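Local coordinates for ApaG protein (Pseudomonas aeruginosa, PDB 3NRF), which is of unknown function but is a small all-beta protein of the DUF4354 family, probably made with a signal peptide, at residues V7-R12 and V33-A38; K24-Q29 and I85-D90; V51-A56 and A96-L101; Q58-D63 and D91-A96; T64-L69 and E81-F86. One frame throughout, in Å; residues are numbered along the deposited sequence.

Contact 1: V7-R12 and V33-A38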
# COMPACT_ATOMS: atom_id res chain seq x y z
N VAL B 7 -20.07 22.53 5.12
CA VAL B 7 -19.39 21.45 5.81
C VAL B 7 -18.12 21.06 5.05
O VAL B 7 -18.10 20.84 3.82
CB VAL B 7 -20.34 20.25 6.04
CG1 VAL B 7 -19.62 19.04 6.68
CG2 VAL B 7 -21.55 20.69 6.90
N MSE B 8 -17.04 20.97 5.80
CA MSE B 8 -15.75 20.56 5.27
C MSE B 8 -15.64 19.06 5.51
O MSE B 8 -15.97 18.53 6.59
CB MSE B 8 -14.64 21.27 5.98
CG MSE B 8 -14.82 22.72 6.00
SE MSE B 8 -13.30 23.64 6.76
CE MSE B 8 -11.91 22.90 5.67
N VAL B 9 -15.20 18.35 4.48
CA VAL B 9 -15.06 16.94 4.51
C VAL B 9 -13.61 16.54 4.35
O VAL B 9 -13.01 16.72 3.28
CB VAL B 9 -15.85 16.24 3.34
CG1 VAL B 9 -15.75 14.74 3.43
CG2 VAL B 9 -17.32 16.71 3.40
N PHE B 10 -13.05 15.95 5.40
CA PHE B 10 -11.67 15.50 5.41
C PHE B 10 -11.67 14.01 5.35
O PHE B 10 -12.39 13.37 6.11
CB PHE B 10 -10.95 15.93 6.70
CG PHE B 10 -10.85 17.42 6.89
CD1 PHE B 10 -11.89 18.15 7.42
CD2 PHE B 10 -9.67 18.09 6.56
CE1 PHE B 10 -11.76 19.52 7.60
CE2 PHE B 10 -9.53 19.42 6.73
CZ PHE B 10 -10.58 20.15 7.25
N ALA B 11 -10.85 13.43 4.50
CA ALA B 11 -10.81 12.00 4.37
C ALA B 11 -9.42 11.45 4.22
O ALA B 11 -8.58 12.07 3.57
CB ALA B 11 -11.68 11.54 3.19
N ARG B 12 -9.18 10.29 4.82
CA ARG B 12 -7.89 9.64 4.72
C ARG B 12 -8.12 8.22 4.23
O ARG B 12 -8.97 7.50 4.79
CB ARG B 12 -7.22 9.58 6.12
CG ARG B 12 -5.87 8.91 6.16
CD ARG B 12 -5.32 8.91 7.62
NE ARG B 12 -6.08 7.98 8.47
N VAL B 33 -13.21 9.58 7.79
CA VAL B 33 -13.79 10.83 7.38
C VAL B 33 -14.11 11.69 8.61
O VAL B 33 -14.67 11.19 9.59
CB VAL B 33 -15.12 10.58 6.59
CG1 VAL B 33 -15.74 11.88 6.15
CG2 VAL B 33 -14.87 9.66 5.39
N ARG B 34 -13.85 12.99 8.51
CA ARG B 34 -14.24 13.96 9.54
C ARG B 34 -15.07 15.04 8.88
O ARG B 34 -14.64 15.61 7.87
CB ARG B 34 -13.03 14.61 10.22
CG ARG B 34 -13.47 15.59 11.33
CD ARG B 34 -12.31 16.19 12.10
NE ARG B 34 -11.47 15.15 12.69
CZ ARG B 34 -10.37 15.42 13.41
NH1 ARG B 34 -9.97 16.67 13.57
NH2 ARG B 34 -9.65 14.43 13.93
N LEU B 35 -16.24 15.32 9.41
CA LEU B 35 -17.07 16.39 8.90
C LEU B 35 -16.94 17.53 9.89
O LEU B 35 -17.11 17.29 11.09
CB LEU B 35 -18.53 15.97 8.82
CG LEU B 35 -18.77 14.69 8.03
CD1 LEU B 35 -20.25 14.38 8.11
CD2 LEU B 35 -18.29 14.84 6.56
N VAL B 36 -16.63 18.73 9.39
CA VAL B 36 -16.44 19.93 10.20
C VAL B 36 -17.36 21.06 9.72
O VAL B 36 -17.23 21.52 8.59
CB VAL B 36 -14.96 20.45 10.15
CG1 VAL B 36 -14.79 21.70 11.03
CG2 VAL B 36 -13.98 19.34 10.57
N ASN B 37 -18.29 21.50 10.58
CA ASN B 37 -19.20 22.60 10.23
C ASN B 37 -18.48 23.89 10.50
O ASN B 37 -18.40 24.33 11.65
CB ASN B 37 -20.55 22.54 10.98
CG ASN B 37 -21.50 23.72 10.64
OD1 ASN B 37 -21.15 24.62 9.90
ND2 ASN B 37 -22.70 23.70 11.22
N ALA B 38 -17.96 24.50 9.43
CA ALA B 38 -17.21 25.76 9.53
C ALA B 38 -18.10 27.00 9.69
O ALA B 38 -17.63 28.05 10.14
CB ALA B 38 -16.32 25.92 8.29
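The ring of Phe10 meets strand 33-37 at one side: at its edge, in the ring plane, lies the carbonyl oxygen of Arg34, 3.8 Å from CD1, and obliquely to it stands a methyl of Val36, CG2, 3.7 Å from CE1. Phe10 holds CG anti to its carbonyl carbon (chi1 -62°), beside the backbone N, and from there the ring reaches Val36, whose branched side chain suits the place by offering that methyl. Met8, present as selenomethionine, shares this face of the sheet, and its SE lies 4.1 Å from Ala38 CB. On the opposite face of the sheet Val7, Val9, Ala11, Val33 and Leu35 supply compact apolar groups. Val9 and Leu35 lie side by side, with CG2 of Val9 3.8 Å from CD2 of Leu35, while Val9 crosses Val33 obliquely, CG1 to CG1 3.9 Å. The backbones are antiparallel: Met8 and Val36 form one hydrogen-bonded pair, Phe10 and Arg34 the next, the latter closed by Arg34 N to Phe10 O at 2.8 Å. The side chain of Arg34 leads away to a salt bridge with Glu81. The two strands are the arms of the hairpin 7-21 and 24-37. Strand 79-88 continues the sheet beyond Val33 and Leu35, Val99 and Leu101 of strand 98-102 pack on the valine face, and Met8 to Arg12 pair antiparallel with a strand of the second subunit, which carries the sheet across the interface.

Contact 2: K24-Q29 and I85-D90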
# COMPACT_ATOMS: atom_id res chain seq x y z
N LYS B 24 -22.25 -12.36 -6.73
CA LYS B 24 -22.01 -10.96 -6.52
C LYS B 24 -20.66 -10.72 -5.88
O LYS B 24 -20.40 -11.27 -4.79
CB LYS B 24 -23.13 -10.44 -5.61
CG LYS B 24 -23.08 -8.96 -5.29
CD LYS B 24 -24.30 -8.59 -4.41
CE LYS B 24 -24.27 -7.11 -3.98
NZ LYS B 24 -24.31 -6.18 -5.16
N HIS B 25 -19.85 -9.91 -6.55
CA HIS B 25 -18.49 -9.64 -6.10
C HIS B 25 -18.28 -8.14 -6.10
O HIS B 25 -18.68 -7.44 -7.04
CB HIS B 25 -17.48 -10.26 -7.08
CG HIS B 25 -17.79 -11.66 -7.45
ND1 HIS B 25 -17.85 -12.68 -6.52
CD2 HIS B 25 -18.09 -12.23 -8.64
CE1 HIS B 25 -18.21 -13.81 -7.12
NE2 HIS B 25 -18.32 -13.57 -8.42
N PHE B 26 -17.61 -7.61 -5.07
CA PHE B 26 -17.22 -6.21 -5.11
C PHE B 26 -15.95 -5.94 -4.31
O PHE B 26 -15.60 -6.69 -3.43
CB PHE B 26 -18.37 -5.27 -4.78
CG PHE B 26 -18.93 -5.38 -3.41
CD1 PHE B 26 -18.42 -4.64 -2.36
CD2 PHE B 26 -20.11 -6.12 -3.18
CE1 PHE B 26 -19.00 -4.71 -1.09
CE2 PHE B 26 -20.68 -6.17 -1.92
CZ PHE B 26 -20.12 -5.48 -0.86
N ARG B 27 -15.25 -4.90 -4.73
CA ARG B 27 -14.05 -4.42 -4.06
C ARG B 27 -14.44 -3.27 -3.16
O ARG B 27 -15.42 -2.54 -3.48
CB ARG B 27 -13.01 -3.95 -5.07
CG ARG B 27 -12.24 -5.05 -5.73
CD ARG B 27 -13.06 -5.93 -6.69
NE ARG B 27 -12.18 -6.87 -7.39
CZ ARG B 27 -12.59 -7.73 -8.32
NH1 ARG B 27 -13.87 -7.74 -8.67
NH2 ARG B 27 -11.71 -8.53 -8.88
N THR B 28 -13.75 -3.13 -2.03
CA THR B 28 -14.07 -2.09 -1.06
C THR B 28 -12.87 -1.21 -0.77
O THR B 28 -11.73 -1.68 -0.81
CB THR B 28 -14.56 -2.65 0.28
OG1 THR B 28 -13.55 -3.50 0.83
CG2 THR B 28 -15.87 -3.45 0.07
N GLN B 29 -13.13 0.08 -0.56
CA GLN B 29 -12.09 1.04 -0.16
C GLN B 29 -12.62 1.80 1.06
O GLN B 29 -13.64 2.49 0.98
CB GLN B 29 -11.77 2.04 -1.27
CG GLN B 29 -10.77 3.12 -0.83
CD GLN B 29 -9.40 2.57 -0.51
OE1 GLN B 29 -8.72 2.01 -1.37
NE2 GLN B 29 -9.00 2.73 0.76
N ILE B 85 -17.06 3.08 4.11
CA ILE B 85 -16.51 2.13 3.15
C ILE B 85 -17.31 2.17 1.85
O ILE B 85 -18.54 1.99 1.90
CB ILE B 85 -16.49 0.66 3.70
CG1 ILE B 85 -15.68 0.56 4.97
CG2 ILE B 85 -15.90 -0.26 2.69
CD1 ILE B 85 -15.66 -0.88 5.56
N PHE B 86 -16.62 2.40 0.75
CA PHE B 86 -17.20 2.49 -0.57
C PHE B 86 -16.86 1.28 -1.40
O PHE B 86 -15.87 0.59 -1.14
CB PHE B 86 -16.78 3.79 -1.29
CG PHE B 86 -17.12 5.05 -0.51
CD1 PHE B 86 -16.24 5.53 0.45
CD2 PHE B 86 -18.34 5.73 -0.69
CE1 PHE B 86 -16.52 6.65 1.19
CE2 PHE B 86 -18.62 6.87 0.07
CZ PHE B 86 -17.69 7.33 0.99
N ALA B 87 -17.63 1.07 -2.46
CA ALA B 87 -17.49 -0.15 -3.28
C ALA B 87 -17.64 0.05 -4.77
O ALA B 87 -18.25 1.02 -5.25
CB ALA B 87 -18.58 -1.18 -2.83
N SER B 88 -17.03 -0.86 -5.50
CA SER B 88 -17.18 -1.00 -6.95
C SER B 88 -17.10 -2.47 -7.29
O SER B 88 -16.51 -3.24 -6.53
CB SER B 88 -16.12 -0.24 -7.74
OG SER B 88 -14.80 -0.64 -7.42
N GLU B 89 -17.67 -2.88 -8.42
CA GLU B 89 -17.62 -4.31 -8.77
C GLU B 89 -16.23 -4.72 -9.18
O GLU B 89 -15.81 -5.86 -8.88
CB GLU B 89 -18.52 -4.62 -9.96
CG GLU B 89 -19.95 -4.30 -9.64
CD GLU B 89 -20.38 -2.90 -10.10
OE1 GLU B 89 -19.59 -1.93 -10.08
OE2 GLU B 89 -21.56 -2.78 -10.57
N ASP B 90 -15.55 -3.82 -9.87
CA ASP B 90 -14.18 -3.97 -10.32
C ASP B 90 -13.24 -3.22 -9.38
O ASP B 90 -13.60 -2.96 -8.23
CB ASP B 90 -14.02 -3.58 -11.80
CG ASP B 90 -14.46 -2.15 -12.11
OD1 ASP B 90 -14.77 -1.41 -11.14
OD2 ASP B 90 -14.54 -1.80 -13.31
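Antiparallel strand pairing joins Arg27, Thr28 and Gln29 to Ser88, Ala87 and Phe86, linking strand 24-37 to the end of strand 79-88, well away from the centre of the chain. Arg27 and Ser88 form one hydrogen-bonded pair, with Arg27 N 2.8 Å from Ser88 O; Gln29 and Phe86 form the other. Between them Ala87, small enough for a close approach, receives the ring of Phe26: CD1 comes to 3.5 Å from Ala87 CB, obliquely to the ring. Phe26 CG sits between the backbone N and the carbonyl carbon (chi1 63°), a crowded position, and its CB is 3.3 Å from Ser88 O. Arg27 reaches past the strand end. The bend at chi2 (69°) brings CD to 3.4 Å from Asp90 O, with CB and CG also near it, and NH1 donates to Glu89 O at 2.7 Å through a bent bond (133°), the acceptor lying somewhat out of the guanidinium plane. A long, flexible donor suits this place, where the chain leaves the sheet. Ser88 OG donates to Asp90 O at 2.7 Å, tying the loop after the strand back to it. At the other end Thr28 CB meets Ile85 CG2 at 3.6 Å. Arg27 NE also bonds Ser97 OG of the third subunit. Hydrogen-bonded and non-hydrogen-bonded pairs thus alternate between two interior strands of the antiparallel sheet, with Arg27 bonding the loop that follows.

Contact 3: V51-A56 and A96-L101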
# COMPACT_ATOMS: atom_id res chain seq x y z
N VAL B 51 -20.19 10.59 -0.68
CA VAL B 51 -19.83 9.91 -1.92
C VAL B 51 -18.35 9.98 -2.19
O VAL B 51 -17.71 10.97 -1.91
CB VAL B 51 -20.61 10.45 -3.12
CG1 VAL B 51 -22.05 10.12 -2.96
CG2 VAL B 51 -20.40 11.94 -3.29
N ALA B 52 -17.82 8.88 -2.69
CA ALA B 52 -16.42 8.82 -3.10
C ALA B 52 -16.41 8.98 -4.61
O ALA B 52 -17.29 8.45 -5.30
CB ALA B 52 -15.75 7.51 -2.65
N GLN B 53 -15.38 9.62 -5.14
CA GLN B 53 -15.34 9.94 -6.54
C GLN B 53 -13.91 9.84 -7.08
O GLN B 53 -12.94 10.15 -6.36
CB GLN B 53 -15.85 11.37 -6.69
CG GLN B 53 -16.21 11.77 -8.09
CD GLN B 53 -16.76 13.19 -8.17
OE1 GLN B 53 -16.30 14.09 -7.47
NE2 GLN B 53 -17.76 13.37 -9.01
N SER B 54 -13.79 9.44 -8.34
CA SER B 54 -12.50 9.47 -9.00
C SER B 54 -12.38 10.78 -9.79
O SER B 54 -13.33 11.58 -9.95
CB SER B 54 -12.42 8.29 -9.97
OG SER B 54 -13.29 8.44 -11.04
N ALA B 55 -11.18 11.01 -10.30
CA ALA B 55 -10.88 12.15 -11.16
C ALA B 55 -11.79 12.27 -12.38
O ALA B 55 -12.15 13.38 -12.81
CB ALA B 55 -9.43 12.06 -11.62
N ALA B 56 -12.17 11.14 -12.94
CA ALA B 56 -13.03 11.12 -14.08
C ALA B 56 -14.48 11.44 -13.78
O ALA B 56 -15.30 11.45 -14.69
CB ALA B 56 -12.96 9.76 -14.78
N ALA B 96 -10.70 5.97 -6.23
CA ALA B 96 -11.47 7.03 -5.53
C ALA B 96 -10.42 7.91 -4.81
O ALA B 96 -9.60 7.40 -4.04
CB ALA B 96 -12.43 6.47 -4.56
N SER B 97 -10.47 9.19 -5.05
CA SER B 97 -9.47 10.11 -4.54
C SER B 97 -10.09 11.35 -3.91
O SER B 97 -9.43 12.32 -3.61
CB SER B 97 -8.52 10.50 -5.66
OG SER B 97 -9.18 11.16 -6.74
N LEU B 98 -11.39 11.30 -3.71
CA LEU B 98 -12.16 12.41 -3.14
C LEU B 98 -13.37 11.86 -2.43
O LEU B 98 -14.02 10.96 -2.97
CB LEU B 98 -12.59 13.37 -4.24
CG LEU B 98 -13.30 14.63 -3.79
CD1 LEU B 98 -12.40 15.50 -2.89
CD2 LEU B 98 -13.75 15.39 -5.04
N VAL B 99 -13.63 12.33 -1.23
CA VAL B 99 -14.87 12.09 -0.50
C VAL B 99 -15.54 13.46 -0.37
O VAL B 99 -14.95 14.47 0.07
CB VAL B 99 -14.67 11.41 0.86
CG1 VAL B 99 -16.00 11.18 1.52
CG2 VAL B 99 -13.95 10.07 0.64
N ARG B 100 -16.79 13.51 -0.76
CA ARG B 100 -17.55 14.74 -0.70
C ARG B 100 -19.00 14.47 -0.33
O ARG B 100 -19.46 13.31 -0.23
CB ARG B 100 -17.41 15.55 -2.02
CG ARG B 100 -17.69 14.83 -3.34
CD ARG B 100 -17.52 15.81 -4.55
NE ARG B 100 -18.51 16.87 -4.52
CZ ARG B 100 -18.50 17.99 -5.27
NH1 ARG B 100 -17.51 18.26 -6.12
NH2 ARG B 100 -19.50 18.85 -5.12
N LEU B 101 -19.72 15.56 -0.09
CA LEU B 101 -21.13 15.46 0.22
C LEU B 101 -21.93 15.65 -1.10
O LEU B 101 -21.47 16.33 -2.02
CB LEU B 101 -21.52 16.50 1.23
CG LEU B 101 -21.14 16.22 2.69
CD1 LEU B 101 -21.40 17.50 3.47
CD2 LEU B 101 -21.95 15.06 3.30
O HOH W 1 -16.26 16.87 -7.68
O HOH W 2 -9.01 9.54 -9.19
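Gln53 and Leu98 lie side by side, pointing the same way, and Gln53 also crosses Arg100, its amide plane turned 85° from the guanidinium. With CG anti to the backbone N (chi1 -165°) and the chain extended beyond it, Gln53 brings OE1 to 3.6 Å from Arg100 CD and 3.8 Å from Leu98 CD2. Glutamine suits this partly exposed place: its methylenes are apolar, and its amide meets water, one molecule of which donates to Gln53 OE1 at 2.8 Å. Arg100 holds CG between its backbone N and carbonyl carbon (chi1 51°), which lays CG 4.0 Å from Val51 CG2; the chain then bends at chi3, and NH2 forms a salt bridge with Asp23 of the second subunit. Val51, Gln53 and Arg100 are each deposited with two conformers, so these side-chain positions are one of two states. Off the face of Gln53 and Arg100, Ala52 CB meets Ala96 CB at 4.0 Å, small groups where Phe31 and Phe60 of the same chain also pack on Ala96. Ser97 OG bonds Arg27 of the second subunit, and a second water bridges it to Ala55 N. The backbone is regular at Val51 and Arg100. Beyond, Gln53 O takes Ser97 N at 3.0 Å and, weakly, Leu98 N, so two residues face one: a classic beta bulge between strand 49-53 and strand 98-102, an edge strand within this chain.

Contact 4: Q58-D63 and D91-A96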
# COMPACT_ATOMS: atom_id res chain seq x y z
N GLN B 58 -16.46 9.49 -11.76
CA GLN B 58 -17.21 8.30 -11.43
C GLN B 58 -17.45 8.30 -9.92
O GLN B 58 -16.52 8.57 -9.17
CB GLN B 58 -16.39 7.03 -11.78
CG GLN B 58 -17.20 5.73 -11.62
CD GLN B 58 -16.47 4.47 -12.00
OE1 GLN B 58 -15.27 4.47 -12.34
NE2 GLN B 58 -17.17 3.37 -11.91
N SER B 59 -18.69 7.99 -9.48
CA SER B 59 -19.09 7.94 -8.10
C SER B 59 -19.11 6.49 -7.64
O SER B 59 -19.39 5.60 -8.45
CB SER B 59 -20.51 8.48 -7.92
OG SER B 59 -20.67 9.72 -8.58
N PHE B 60 -18.86 6.27 -6.38
CA PHE B 60 -18.89 4.95 -5.77
C PHE B 60 -19.86 4.94 -4.61
O PHE B 60 -19.85 5.85 -3.74
CB PHE B 60 -17.47 4.53 -5.35
CG PHE B 60 -16.51 4.60 -6.49
CD1 PHE B 60 -16.50 3.61 -7.48
CD2 PHE B 60 -15.64 5.66 -6.62
CE1 PHE B 60 -15.70 3.71 -8.58
CE2 PHE B 60 -14.81 5.75 -7.75
CZ PHE B 60 -14.84 4.74 -8.70
N ARG B 61 -20.63 3.85 -4.58
CA ARG B 61 -21.63 3.70 -3.54
C ARG B 61 -21.03 3.40 -2.17
O ARG B 61 -19.96 2.74 -2.05
CB ARG B 61 -22.69 2.64 -3.89
CG ARG B 61 -22.20 1.24 -3.84
CD ARG B 61 -23.32 0.16 -4.05
NE ARG B 61 -22.64 -1.12 -3.93
CZ ARG B 61 -22.47 -1.79 -2.79
NH1 ARG B 61 -23.03 -1.38 -1.66
NH2 ARG B 61 -21.75 -2.91 -2.79
N LEU B 62 -21.71 3.92 -1.18
CA LEU B 62 -21.37 3.78 0.22
C LEU B 62 -21.95 2.46 0.67
O LEU B 62 -23.17 2.29 0.68
CB LEU B 62 -21.93 4.95 1.04
CG LEU B 62 -21.71 4.97 2.53
CD1 LEU B 62 -20.19 5.01 2.81
CD2 LEU B 62 -22.41 6.12 3.25
N ASP B 63 -21.07 1.50 1.00
CA ASP B 63 -21.49 0.19 1.45
C ASP B 63 -21.86 0.14 2.93
O ASP B 63 -22.93 -0.40 3.29
CB ASP B 63 -20.42 -0.85 1.11
CG ASP B 63 -20.93 -2.28 1.33
OD1 ASP B 63 -21.87 -2.71 0.62
OD2 ASP B 63 -20.38 -2.98 2.19
N ASP B 91 -12.05 -2.88 -9.87
CA ASP B 91 -11.08 -2.19 -9.06
C ASP B 91 -11.26 -0.67 -9.06
O ASP B 91 -10.47 0.02 -8.41
CB ASP B 91 -9.65 -2.49 -9.53
CG ASP B 91 -9.17 -3.85 -9.13
OD1 ASP B 91 -9.93 -4.62 -8.50
OD2 ASP B 91 -7.98 -4.10 -9.41
N ALA B 92 -12.31 -0.15 -9.69
CA ALA B 92 -12.39 1.33 -9.86
C ALA B 92 -12.42 2.11 -8.56
O ALA B 92 -11.87 3.24 -8.51
CB ALA B 92 -13.58 1.73 -10.73
N VAL B 93 -12.99 1.53 -7.51
CA VAL B 93 -13.04 2.24 -6.25
C VAL B 93 -11.67 2.55 -5.69
O VAL B 93 -11.52 3.46 -4.88
CB VAL B 93 -13.93 1.53 -5.23
CG1 VAL B 93 -13.23 0.23 -4.70
CG2 VAL B 93 -14.34 2.43 -4.11
N TYR B 94 -10.66 1.77 -6.10
CA TYR B 94 -9.30 2.04 -5.64
C TYR B 94 -8.75 3.32 -6.16
O TYR B 94 -7.76 3.86 -5.56
CB TYR B 94 -8.41 0.85 -5.99
CG TYR B 94 -8.89 -0.39 -5.27
CD1 TYR B 94 -9.40 -0.34 -3.97
CD2 TYR B 94 -8.79 -1.64 -5.85
CE1 TYR B 94 -9.86 -1.43 -3.34
CE2 TYR B 94 -9.20 -2.79 -5.16
CZ TYR B 94 -9.75 -2.68 -3.89
OH TYR B 94 -10.14 -3.87 -3.27
N GLY B 95 -9.35 3.79 -7.25
CA GLY B 95 -9.04 5.09 -7.83
C GLY B 95 -9.85 6.25 -7.23
O GLY B 95 -9.73 7.37 -7.73
N ALA B 96 -10.70 5.97 -6.23
CA ALA B 96 -11.47 7.03 -5.53
C ALA B 96 -10.42 7.91 -4.81
O ALA B 96 -9.60 7.40 -4.04
CB ALA B 96 -12.43 6.47 -4.56
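The ring of Phe60 lies flat against the 3-10 turn 92-95, with Val93 CA above one face: it stands 3.8 Å from the ring centroid, only 11° off the ring normal, so this is a CH-pi contact over the centre. The valine and phenylalanine side chains cross obliquely. Val93 carries CG1 between its backbone N and carbonyl carbon (chi1 73°) and CG2 anti to the N, and it is CG2 that meets the inner part of the ring, 3.9 Å from Phe60 CG. Farther out the ring meets Ala92, whose CB is 3.6 Å from Phe60 CE1 and whose carbonyl oxygen is 3.3 Å from CZ, approaching obliquely. Ala96 CB, also oblique, touches CD2 at 3.9 Å. The ring thus touches Ala92 and Val93 of the 3-10 segment and Ala96 just after it, and the alanine methyls fit against the ring, which lies close to the backbone. Beside it Gln58, extended, lays OE1 3.6 Å from Ala92 CB, a contact from an exposed residue. No hydrogen bond joins the segments; the turn is held by its own backbone, as in Tyr94 N to Asp91 O at 2.9 Å, and by Ser88 OG with Val93 N. Phe60 belongs to strand 59-65, which pairs with strand 49-53 through Ala52 and with strand 79-88 through Arg61 and Ala87, while the turn links strand 79-88 to strand 98-102 and Val93 and Tyr94 rest on Gln29 of strand 24-37.

Contact 5: T64-L69 and E81-F86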
# COMPACT_ATOMS: atom_id res chain seq x y z
N THR B 64 -21.00 0.69 3.81
CA THR B 64 -21.29 0.78 5.24
C THR B 64 -20.67 2.09 5.76
O THR B 64 -19.72 2.64 5.14
CB THR B 64 -20.76 -0.40 6.08
OG1 THR B 64 -19.36 -0.51 5.90
CG2 THR B 64 -21.43 -1.74 5.66
N VAL B 65 -21.19 2.55 6.89
CA VAL B 65 -20.71 3.78 7.49
C VAL B 65 -20.95 3.77 9.01
O VAL B 65 -21.97 3.25 9.51
CB VAL B 65 -21.43 5.01 6.83
CG1 VAL B 65 -22.91 5.04 7.22
CG2 VAL B 65 -20.75 6.31 7.21
N ASP B 66 -20.00 4.34 9.74
CA ASP B 66 -20.17 4.43 11.18
C ASP B 66 -21.34 5.33 11.51
O ASP B 66 -21.57 6.34 10.87
CB ASP B 66 -18.91 4.97 11.89
CG ASP B 66 -17.79 3.95 12.00
OD1 ASP B 66 -18.02 2.74 11.87
OD2 ASP B 66 -16.65 4.38 12.26
N GLU B 67 -22.02 5.00 12.60
CA GLU B 67 -23.16 5.79 13.08
C GLU B 67 -22.86 7.29 13.29
O GLU B 67 -23.71 8.15 12.99
CB GLU B 67 -23.69 5.19 14.39
CG GLU B 67 -24.99 5.82 14.87
CD GLU B 67 -25.46 5.24 16.19
OE1 GLU B 67 -25.06 4.10 16.53
OE2 GLU B 67 -26.23 5.95 16.88
N GLU B 68 -21.66 7.60 13.80
CA GLU B 68 -21.26 8.97 14.05
C GLU B 68 -21.36 9.88 12.82
O GLU B 68 -21.64 11.08 12.95
CB GLU B 68 -19.82 9.03 14.59
CG GLU B 68 -19.67 8.54 16.00
CD GLU B 68 -19.65 7.03 16.15
OE1 GLU B 68 -19.75 6.26 15.15
OE2 GLU B 68 -19.55 6.62 17.32
N LEU B 69 -21.17 9.31 11.62
CA LEU B 69 -21.25 10.10 10.38
C LEU B 69 -22.70 10.31 9.87
O LEU B 69 -22.90 11.08 8.93
CB LEU B 69 -20.34 9.52 9.27
CG LEU B 69 -18.84 9.56 9.55
CD1 LEU B 69 -18.07 8.67 8.64
CD2 LEU B 69 -18.31 11.03 9.54
N GLU B 81 -16.68 12.35 13.30
CA GLU B 81 -15.73 11.55 12.57
C GLU B 81 -16.02 10.08 12.70
O GLU B 81 -16.61 9.62 13.69
CB GLU B 81 -14.31 11.90 13.02
CG GLU B 81 -13.21 10.97 12.57
CD GLU B 81 -11.85 11.31 13.17
OE1 GLU B 81 -11.24 12.35 12.79
OE2 GLU B 81 -11.38 10.49 14.00
N GLY B 82 -15.66 9.33 11.67
CA GLY B 82 -15.83 7.88 11.65
C GLY B 82 -15.33 7.28 10.34
O GLY B 82 -14.80 7.98 9.49
N ASP B 83 -15.50 5.99 10.19
CA ASP B 83 -15.14 5.28 8.96
C ASP B 83 -16.29 5.13 8.00
O ASP B 83 -17.46 5.06 8.40
CB ASP B 83 -14.60 3.91 9.30
CG ASP B 83 -13.36 4.03 10.18
OD1 ASP B 83 -12.37 4.63 9.72
OD2 ASP B 83 -13.39 3.56 11.33
N ALA B 84 -15.96 5.12 6.72
CA ALA B 84 -16.93 4.97 5.64
C ALA B 84 -16.31 4.05 4.61
O ALA B 84 -15.10 4.19 4.29
CB ALA B 84 -17.24 6.33 5.02
N ILE B 85 -17.06 3.08 4.11
CA ILE B 85 -16.51 2.13 3.15
C ILE B 85 -17.31 2.17 1.85
O ILE B 85 -18.54 1.99 1.90
CB ILE B 85 -16.49 0.66 3.70
CG1 ILE B 85 -15.68 0.56 4.97
CG2 ILE B 85 -15.90 -0.26 2.69
CD1 ILE B 85 -15.66 -0.88 5.56
N PHE B 86 -16.62 2.40 0.75
CA PHE B 86 -17.20 2.49 -0.57
C PHE B 86 -16.86 1.28 -1.40
O PHE B 86 -15.87 0.59 -1.14
CB PHE B 86 -16.78 3.79 -1.29
CG PHE B 86 -17.12 5.05 -0.51
CD1 PHE B 86 -16.24 5.53 0.45
CD2 PHE B 86 -18.34 5.73 -0.69
CE1 PHE B 86 -16.52 6.65 1.19
CE2 PHE B 86 -18.62 6.87 0.07
CZ PHE B 86 -17.69 7.33 0.99
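Leu69 packs tightly on the backbone of Gly82: CD1 lies 3.4 Å from Gly82 O, and CD2 reaches 4.0 Å from Glu81 CA. The leucine comes from a 3-10 segment, 67-69, that folds back over the strand, and its CG, anti to the carbonyl carbon (chi1 -65°), is thereby brought against Gly82. Glycine suits the place under it, since a CB there would fall very near Asp66 CB and Leu69 CG. Glu68 CB adds a contact with Glu81 O at 3.4 Å. On the face of Val65 and Ala84, Val65 CG2 meets Ala84 CB at 4.1 Å, and Leu69 also packs on Leu35 of strand 24-37. Strands 59-65 and 79-88 are neighbours in the antiparallel sheet, and here the first ends: Thr64 pairs with Ile85, Val65 with Ala84, and Asp66 then leaves the strand while still donating its N to Asp83 O. Its carboxylate continues the pairing in place of backbone, for Asp83 N gives a straight bond to Asp66 OD2 at 2.9 Å, met from above the carboxylate plane. The more open side is polar. Asp66 and Asp83 lie side by side with carboxylate planes 70° apart, their OD2 atoms 3.5 Å from each other, two acceptors whose repulsion is probably eased by the salt bridge of Asp83 to Lys32. Farther along, exposed Thr64 sets OG1 beside Ile85 CD1 at 3.7 Å, and the bond Thr64 N to Ile85 O is weak at 3.4 Å. A bound methylpentanediol, probably from the crystallisation liquor, lies close to Thr64.

Contacts 1, 2, 3 and 5 are strand pairings in one six-stranded antiparallel sheet, and contact 4 fastens a turn between strands 79-88 and 98-102 to it. Strand 24-37 serves contacts 1 and 2, about 23 Å apart between centres; strand 79-88 serves contacts 2 and 5, which share Ile85 and Phe86. Contacts 2 and 4 are about 7 Å apart between centres, 3 and 4 about 8 Å. Along the chain contact 1 closes before 3, 4 and 5 open, whereas contact 2 crosses it. Side chains of the chain's two outermost strands touch, consistent with a strongly curved sheet. Contacts 1 and 3 touch the second subunit, 2 and 4 the third, so the sheet also serves the assembly.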